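PDB 2JC4: exodeoxyribonuclease III, which probably degrades double-stranded DNA from the 3' end as a 3'-5' exonuclease in DNA repair, with magnesium or manganese as cofactor. Local coordinates for residues Phe197-Asp202 with Arg215-Leu220; Val232-Glu237 with Asp246-Thr251; His138-Leu143 with Pro223-Ala228. All coordinates share one frame; numbering follows the deposited sequence.

In this enzyme of the DNase I-like clan, contacts 1 and 2 adjoin the predicted active site, while contact 3 lies farther out on the sheet that contact 1 also reaches. Contacts 1 and 2 have centres about 8 Å apart and meet directly: OD2 of Asp-217 lies 2.6 Å from ND1 of His-247, both residues of the predicted active site, and O of Thr-199 lies 2.8 Å from N of Ala-248. Contact 3 is about 20 Å from contact 1 between centres, yet both reach the same sheet, in which strands 217-221 and 141-144 are neighbours and N of Leu-220 sits 2.8 Å from O of Leu-143. Contacts 2 and 3 adjoin only in sequence, through helix 223-226 and strand 229-234.

Contact 1: Phe197-Asp202 with Arg215-Leu220; sequences FYTWFD and RIDHIL
The hydroxyl of Thr-199 is gripped by the backbone of Ile-216 and the side chain of Asp-217, where the loop runs into strand 217-221. OG1 donates a hydrogen bond to OD2 of Asp-217 at 2.7 Å, using the carboxylate lone pair that faces away from the other oxygen, and accepts one from Ile-216 N at 3.1 Å. A chi1 of 63° sets OG1 between the backbone N and the carbonyl carbon, and the oxygen thereby reaches both partners. Its methyl CG2 lies 4.0 Å from CG of Arg-215.

Arg-215 buries the most surface. Its CB, CG and CD cover the carbonyl oxygen of Phe-197, which has no hydrogen-bond partner in the model; CG is 3.2 Å from Phe-197 O. The guanidinium leaves the contact for salt bridges with Asp-155 and Asp-186, one face covered by CE1 of His-218. Next along the chain, CD1 of Ile-216 packs at 3.7 Å against CB of Trp-200.

OD2 of Asp-217 also accepts a hydrogen bond from His-247, so Thr-199 sits in the second shell and probably limits the carboxylate's rotation. Thr-199 and Trp-200 both face Leu-214 in a classic beta bulge, and Asp-217 with His-247 is consistent with the Asp-His pair of this nuclease family's active site.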
# COMPACT_ATOMS: atom_id res chain seq x y z
N PHE A 197 -8.14 1.39 13.41
CA PHE A 197 -8.15 0.50 12.26
C PHE A 197 -6.73 0.13 11.89
O PHE A 197 -6.25 0.45 10.80
CB PHE A 197 -8.88 1.14 11.08
CG PHE A 197 -10.36 1.28 11.32
CD1 PHE A 197 -10.85 2.41 12.00
CD2 PHE A 197 -11.26 0.30 10.89
CE1 PHE A 197 -12.23 2.56 12.25
CE2 PHE A 197 -12.64 0.43 11.13
CZ PHE A 197 -13.13 1.55 11.81
N TYR A 198 -6.04 -0.57 12.81
CA TYR A 198 -4.64 -0.94 12.52
C TYR A 198 -4.49 -1.94 11.37
O TYR A 198 -5.33 -2.84 11.19
CB TYR A 198 -3.99 -1.53 13.76
CG TYR A 198 -4.13 -0.68 15.00
CD1 TYR A 198 -3.95 0.70 14.97
CD2 TYR A 198 -4.41 -1.28 16.22
CE1 TYR A 198 -4.04 1.48 16.14
CE2 TYR A 198 -4.53 -0.50 17.39
CZ TYR A 198 -4.35 0.86 17.32
OH TYR A 198 -4.46 1.61 18.48
N THR A 199 -3.41 -1.79 10.59
CA THR A 199 -3.19 -2.66 9.42
C THR A 199 -1.91 -3.47 9.54
O THR A 199 -1.69 -4.38 8.74
CB THR A 199 -3.09 -1.81 8.14
OG1 THR A 199 -1.96 -0.97 8.24
CG2 THR A 199 -4.37 -0.91 7.96
N TRP A 200 -1.02 -3.09 10.49
CA TRP A 200 0.21 -3.81 10.75
C TRP A 200 0.28 -4.13 12.23
O TRP A 200 -0.07 -3.29 13.05
CB TRP A 200 1.44 -2.95 10.38
CG TRP A 200 2.71 -3.60 10.83
CD1 TRP A 200 3.34 -4.66 10.24
CD2 TRP A 200 3.49 -3.23 11.96
NE1 TRP A 200 4.47 -4.97 10.96
CE2 TRP A 200 4.59 -4.11 12.01
CE3 TRP A 200 3.37 -2.23 12.95
CZ2 TRP A 200 5.58 -4.03 13.01
CZ3 TRP A 200 4.35 -2.13 13.94
CH2 TRP A 200 5.46 -3.04 13.96
N PHE A 201 0.66 -5.37 12.54
CA PHE A 201 0.85 -5.80 13.92
C PHE A 201 2.18 -6.57 13.96
O PHE A 201 2.38 -7.53 13.21
CB PHE A 201 -0.30 -6.73 14.37
CG PHE A 201 -1.70 -6.16 14.17
CD1 PHE A 201 -2.32 -6.18 12.89
CD2 PHE A 201 -2.41 -5.65 15.27
CE1 PHE A 201 -3.61 -5.65 12.72
CE2 PHE A 201 -3.72 -5.12 15.10
CZ PHE A 201 -4.31 -5.14 13.84
N ASP A 202 3.10 -6.14 14.83
CA ASP A 202 4.38 -6.78 14.92
C ASP A 202 4.20 -8.28 15.25
O ASP A 202 3.39 -8.65 16.14
CB ASP A 202 5.22 -6.06 16.00
CG ASP A 202 6.73 -6.30 15.86
OD1 ASP A 202 7.16 -7.42 15.54
OD2 ASP A 202 7.49 -5.34 16.10
N ARG A 215 -1.84 1.82 11.95
CA ARG A 215 -2.48 1.99 10.63
C ARG A 215 -1.51 2.68 9.69
O ARG A 215 -1.41 3.91 9.69
CB ARG A 215 -3.80 2.79 10.71
CG ARG A 215 -4.58 2.82 9.39
CD ARG A 215 -5.89 3.65 9.50
NE ARG A 215 -5.62 5.08 9.65
CZ ARG A 215 -5.82 5.98 8.68
NH1 ARG A 215 -6.33 5.61 7.52
NH2 ARG A 215 -5.55 7.26 8.89
N ILE A 216 -0.82 1.87 8.88
CA ILE A 216 0.19 2.39 7.94
C ILE A 216 -0.06 2.03 6.49
O ILE A 216 0.66 2.51 5.59
CB ILE A 216 1.63 1.96 8.35
CG1 ILE A 216 1.73 0.41 8.45
CG2 ILE A 216 2.03 2.67 9.71
CD1 ILE A 216 3.16 -0.09 8.80
N ASP A 217 -1.04 1.16 6.25
CA ASP A 217 -1.45 0.84 4.90
C ASP A 217 -2.72 1.60 4.54
O ASP A 217 -3.77 1.46 5.24
CB ASP A 217 -1.68 -0.68 4.80
CG ASP A 217 -0.44 -1.47 5.15
OD1 ASP A 217 0.36 -1.67 4.23
OD2 ASP A 217 -0.30 -1.93 6.32
N HIS A 218 -2.65 2.38 3.46
CA HIS A 218 -3.72 3.38 3.19
C HIS A 218 -4.19 3.31 1.76
O HIS A 218 -3.48 2.78 0.91
CB HIS A 218 -3.23 4.82 3.48
CG HIS A 218 -2.65 4.99 4.85
ND1 HIS A 218 -3.36 4.73 5.99
CD2 HIS A 218 -1.40 5.34 5.25
CE1 HIS A 218 -2.58 4.94 7.05
NE2 HIS A 218 -1.38 5.32 6.63
N ILE A 219 -5.36 3.90 1.49
CA ILE A 219 -5.86 4.00 0.11
C ILE A 219 -6.27 5.46 -0.09
O ILE A 219 -7.20 5.92 0.55
CB ILE A 219 -7.05 3.05 -0.15
CG1 ILE A 219 -6.61 1.57 0.05
CG2 ILE A 219 -7.56 3.20 -1.62
CD1 ILE A 219 -7.74 0.59 -0.01
N LEU A 220 -5.50 6.20 -0.88
CA LEU A 220 -5.73 7.64 -1.04
C LEU A 220 -6.39 7.83 -2.40
O LEU A 220 -5.93 7.26 -3.40
CB LEU A 220 -4.42 8.46 -0.91
CG LEU A 220 -3.45 8.26 0.28
CD1 LEU A 220 -2.47 9.43 0.38
CD2 LEU A 220 -4.15 8.03 1.58

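Contact 2: Val232-Glu237 with Asp246-Thr251. With NA (sodium ion), chain D.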
# COMPACT_ATOMS: atom_id res chain seq x y z
N VAL A 232 -14.50 1.10 3.33
CA VAL A 232 -13.09 0.75 3.38
C VAL A 232 -12.96 -0.18 4.59
O VAL A 232 -13.46 0.14 5.67
CB VAL A 232 -12.18 1.97 3.60
CG1 VAL A 232 -10.74 1.52 3.69
CG2 VAL A 232 -12.28 2.94 2.45
N ARG A 233 -12.33 -1.34 4.40
CA ARG A 233 -12.22 -2.27 5.50
C ARG A 233 -10.84 -2.89 5.57
O ARG A 233 -10.16 -3.01 4.55
CB ARG A 233 -13.30 -3.35 5.40
CG ARG A 233 -13.33 -4.09 4.12
CD ARG A 233 -14.71 -4.73 3.87
NE ARG A 233 -14.80 -5.15 2.48
CZ ARG A 233 -15.57 -4.54 1.56
NH1 ARG A 233 -16.36 -3.51 1.90
NH2 ARG A 233 -15.57 -4.98 0.31
N VAL A 234 -10.44 -3.26 6.78
CA VAL A 234 -9.17 -3.96 6.99
C VAL A 234 -9.52 -5.45 7.10
O VAL A 234 -10.38 -5.83 7.92
CB VAL A 234 -8.39 -3.42 8.23
CG1 VAL A 234 -7.01 -4.15 8.43
CG2 VAL A 234 -8.17 -1.89 8.13
N ASP A 235 -8.89 -6.28 6.27
CA ASP A 235 -9.16 -7.71 6.22
C ASP A 235 -8.41 -8.45 7.31
O ASP A 235 -7.36 -9.06 7.08
CB ASP A 235 -8.79 -8.26 4.83
CG ASP A 235 -9.04 -9.76 4.68
OD1 ASP A 235 -9.61 -10.42 5.57
OD2 ASP A 235 -8.61 -10.30 3.65
N LEU A 236 -8.97 -8.44 8.51
CA LEU A 236 -8.36 -9.15 9.64
C LEU A 236 -8.53 -10.68 9.62
O LEU A 236 -7.84 -11.39 10.37
CB LEU A 236 -8.89 -8.56 10.95
CG LEU A 236 -8.51 -7.10 11.18
CD1 LEU A 236 -8.94 -6.70 12.56
CD2 LEU A 236 -7.00 -6.79 11.02
N GLU A 237 -9.48 -11.18 8.83
CA GLU A 237 -9.58 -12.65 8.63
C GLU A 237 -8.27 -13.18 8.06
O GLU A 237 -7.72 -14.18 8.55
CB GLU A 237 -10.74 -13.00 7.68
CG GLU A 237 -12.09 -12.59 8.25
CD GLU A 237 -13.23 -12.85 7.30
OE1 GLU A 237 -13.20 -13.90 6.59
OE2 GLU A 237 -14.17 -12.01 7.30
N ASP A 246 2.62 -9.91 8.43
CA ASP A 246 2.43 -8.97 9.56
C ASP A 246 1.45 -7.83 9.19
O ASP A 246 0.88 -7.22 10.08
CB ASP A 246 3.77 -8.46 10.13
CG ASP A 246 4.70 -7.86 9.05
OD1 ASP A 246 4.44 -8.00 7.84
OD2 ASP A 246 5.72 -7.26 9.46
N HIS A 247 1.25 -7.56 7.91
CA HIS A 247 0.22 -6.57 7.49
C HIS A 247 -1.04 -7.29 7.05
O HIS A 247 -0.97 -8.37 6.46
CB HIS A 247 0.69 -5.74 6.27
CG HIS A 247 1.89 -4.87 6.53
ND1 HIS A 247 1.82 -3.49 6.52
CD2 HIS A 247 3.20 -5.17 6.71
CE1 HIS A 247 3.02 -2.99 6.76
NE2 HIS A 247 3.88 -3.98 6.87
N ALA A 248 -2.19 -6.64 7.26
CA ALA A 248 -3.49 -7.11 6.79
C ALA A 248 -3.81 -6.41 5.47
O ALA A 248 -3.42 -5.24 5.28
CB ALA A 248 -4.58 -6.74 7.83
N PRO A 249 -4.54 -7.10 4.56
CA PRO A 249 -4.99 -6.42 3.35
C PRO A 249 -5.92 -5.29 3.75
O PRO A 249 -6.56 -5.37 4.80
CB PRO A 249 -5.79 -7.49 2.59
CG PRO A 249 -5.39 -8.86 3.21
CD PRO A 249 -4.96 -8.52 4.64
N VAL A 250 -6.00 -4.25 2.92
CA VAL A 250 -6.96 -3.17 3.15
C VAL A 250 -7.74 -3.08 1.83
O VAL A 250 -7.12 -3.09 0.77
CB VAL A 250 -6.27 -1.80 3.44
CG1 VAL A 250 -7.33 -0.69 3.58
CG2 VAL A 250 -5.39 -1.89 4.73
N THR A 251 -9.05 -2.98 1.91
CA THR A 251 -9.89 -2.92 0.72
C THR A 251 -10.80 -1.67 0.71
O THR A 251 -11.47 -1.37 1.71
CB THR A 251 -10.73 -4.22 0.60
OG1 THR A 251 -9.86 -5.34 0.51
CG2 THR A 251 -11.64 -4.20 -0.66
NA NA D . -12.35 -5.71 9.05
O HOH W 1 -12.14 -3.21 9.10
O HOH W 2 -12.06 -8.17 9.05
O HOH W 3 -12.20 -5.72 11.42
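Val-234 and Ala-248 meet in the tight part of this antiparallel pairing, CG1 of the valine lying 3.6 Å from CB of the alanine. The valine's chi1 of -179° carries CG1 anti to its backbone N and into that contact. CD2 of Leu-236 reaches the same alanine methyl at 4.0 Å, and CG1 of Val-232 adds to the apolar layer by touching CG1 of Val-250.

Backbone bonds fix the register: Arg-233 and Thr-251 form a hydrogen-bonded pair linked both ways, and Val-234 faces Val-250 in the non-hydrogen-bonded pair. Beyond them Asp-235 N donates to Pro-249 O at 2.9 Å. Asp-235 lays CB and OD2 against the proline ring, OD2 being 3.6 Å from CG of Pro-249. The same aspartate is the N-cap of helix 236-239, with OD2 also bonded to Thr-238.

On the sheet face carrying Arg-233 and Thr-251 the side-chain tips are looser: NH2 of Arg-233 comes no nearer than 4.1 Å to CG2 of Thr-251, its guanidinium being held by Glu-253 and Asp-231. Along the outer edge of strand 229-234 the contact is wet. There a sodium ion is coordinated by Val-234 O at 2.3 Å and by three waters. One of these waters accepts from Val-234 N, another from Leu-236 N.

Strand 229-234 is outermost in its sheet; strand 250-254 separates it from strand 2-7, with helix 187-191 packed on Val-232 and Val-234 and helix 11-23 on Asp-235 and Pro-249.

Contact 3: His138-Leu143 with Pro223-Ala228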
# COMPACT_ATOMS: atom_id res chain seq x y z
N HIS A 138 -5.57 12.18 -14.74
CA HIS A 138 -6.49 11.10 -14.40
C HIS A 138 -7.42 11.52 -13.29
O HIS A 138 -7.02 11.59 -12.11
CB HIS A 138 -5.73 9.85 -13.92
CG HIS A 138 -4.70 9.36 -14.88
ND1 HIS A 138 -4.99 8.52 -15.93
CD2 HIS A 138 -3.36 9.60 -14.94
CE1 HIS A 138 -3.88 8.25 -16.60
NE2 HIS A 138 -2.88 8.89 -16.01
N GLY A 139 -8.69 11.75 -13.64
CA GLY A 139 -9.72 12.14 -12.65
C GLY A 139 -10.03 10.98 -11.71
O GLY A 139 -10.39 11.17 -10.54
N LYS A 140 -9.88 9.75 -12.21
CA LYS A 140 -10.04 8.62 -11.31
C LYS A 140 -8.63 8.14 -10.98
O LYS A 140 -7.93 7.60 -11.82
CB LYS A 140 -10.90 7.55 -11.96
CG LYS A 140 -12.33 7.99 -12.16
CD LYS A 140 -13.14 6.87 -12.79
CE LYS A 140 -14.64 7.22 -12.86
NZ LYS A 140 -15.38 6.10 -13.51
N LEU A 141 -8.17 8.42 -9.76
CA LEU A 141 -6.81 8.02 -9.40
C LEU A 141 -6.79 7.48 -7.98
O LEU A 141 -7.46 8.01 -7.11
CB LEU A 141 -5.82 9.19 -9.61
CG LEU A 141 -4.33 8.93 -9.24
CD1 LEU A 141 -3.37 9.62 -10.26
CD2 LEU A 141 -4.01 9.33 -7.76
N VAL A 142 -6.05 6.38 -7.79
CA VAL A 142 -5.89 5.75 -6.46
C VAL A 142 -4.42 5.58 -6.16
O VAL A 142 -3.71 4.89 -6.89
CB VAL A 142 -6.63 4.37 -6.35
CG1 VAL A 142 -6.51 3.81 -4.95
CG2 VAL A 142 -8.12 4.50 -6.64
N LEU A 143 -3.96 6.21 -5.09
CA LEU A 143 -2.59 6.03 -4.61
C LEU A 143 -2.66 5.19 -3.34
O LEU A 143 -3.22 5.65 -2.34
CB LEU A 143 -1.92 7.40 -4.33
CG LEU A 143 -0.59 7.41 -3.52
CD1 LEU A 143 0.52 6.79 -4.35
CD2 LEU A 143 -0.18 8.82 -3.04
N PRO A 223 -11.07 12.99 -5.84
CA PRO A 223 -12.47 13.25 -5.51
C PRO A 223 -13.49 12.43 -6.27
O PRO A 223 -14.48 12.03 -5.67
CB PRO A 223 -12.66 14.74 -5.85
CG PRO A 223 -11.36 15.32 -5.94
CD PRO A 223 -10.34 14.22 -6.20
N ALA A 224 -13.26 12.16 -7.57
CA ALA A 224 -14.23 11.37 -8.36
C ALA A 224 -14.40 9.98 -7.76
O ALA A 224 -15.49 9.42 -7.80
CB ALA A 224 -13.79 11.27 -9.85
N MET A 225 -13.31 9.44 -7.21
CA MET A 225 -13.35 8.17 -6.49
C MET A 225 -13.96 8.31 -5.08
O MET A 225 -14.76 7.48 -4.65
CB MET A 225 -11.95 7.52 -6.44
CG MET A 225 -11.35 7.14 -7.84
SD MET A 225 -12.32 5.91 -8.76
CE MET A 225 -11.75 4.37 -8.00
N ALA A 226 -13.62 9.38 -4.38
CA ALA A 226 -14.23 9.67 -3.06
C ALA A 226 -15.75 9.73 -3.13
O ALA A 226 -16.45 9.21 -2.25
CB ALA A 226 -13.68 10.98 -2.47
N ALA A 227 -16.28 10.31 -4.20
CA ALA A 227 -17.71 10.45 -4.35
C ALA A 227 -18.39 9.09 -4.49
O ALA A 227 -19.55 8.95 -4.13
CB ALA A 227 -18.04 11.33 -5.58
N ALA A 228 -17.65 8.10 -5.01
CA ALA A 228 -18.20 6.75 -5.26
C ALA A 228 -17.86 5.78 -4.13
O ALA A 228 -18.21 4.60 -4.18
CB ALA A 228 -17.70 6.20 -6.62
O HOH W 4 -11.15 13.46 -9.40
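Met-225 lies across the start of strand 141-144, its side chain at about a right angle to those of Lys-140 and Val-142. The chain bends twice: chi2 of -62° swings SD toward the lysine, 3.9 Å from CB of Lys-140, and chi3 of -82° then turns CE to within 3.9 Å of CG2 of Val-142. Higher up the side chain, CG approaches the backbone, 3.9 Å from N of Leu-141. The methionine thus spans three successive residues through van der Waals contact, and it supplies the largest share of the buried surface.

At the outer end Ala-224 sets CB 3.5 Å from O of Gly-139. A water bridges this pair, donating to Gly-139 O at 2.7 Å and accepting from Ala-224 N at 3.1 Å. Gly-139 O also takes a bond from the hydroxyl of Ser-222, which lies just before the helix. Lys-140 extends beyond CG and carries its ammonium group away from the helix.

This is ordinary helix-on-strand packing, some way from the predicted catalytic site, the side chain of Val-142 being about 12 Å from that of Asp-217. Helix 223-226 follows strand 217-221 after the single residue Ser-222. Ile-219 of that strand touches Val-142, while strand 141-144 lies between strands 99-105 and 217-221, and helix 115-135 packs on Leu-141 and Leu-143.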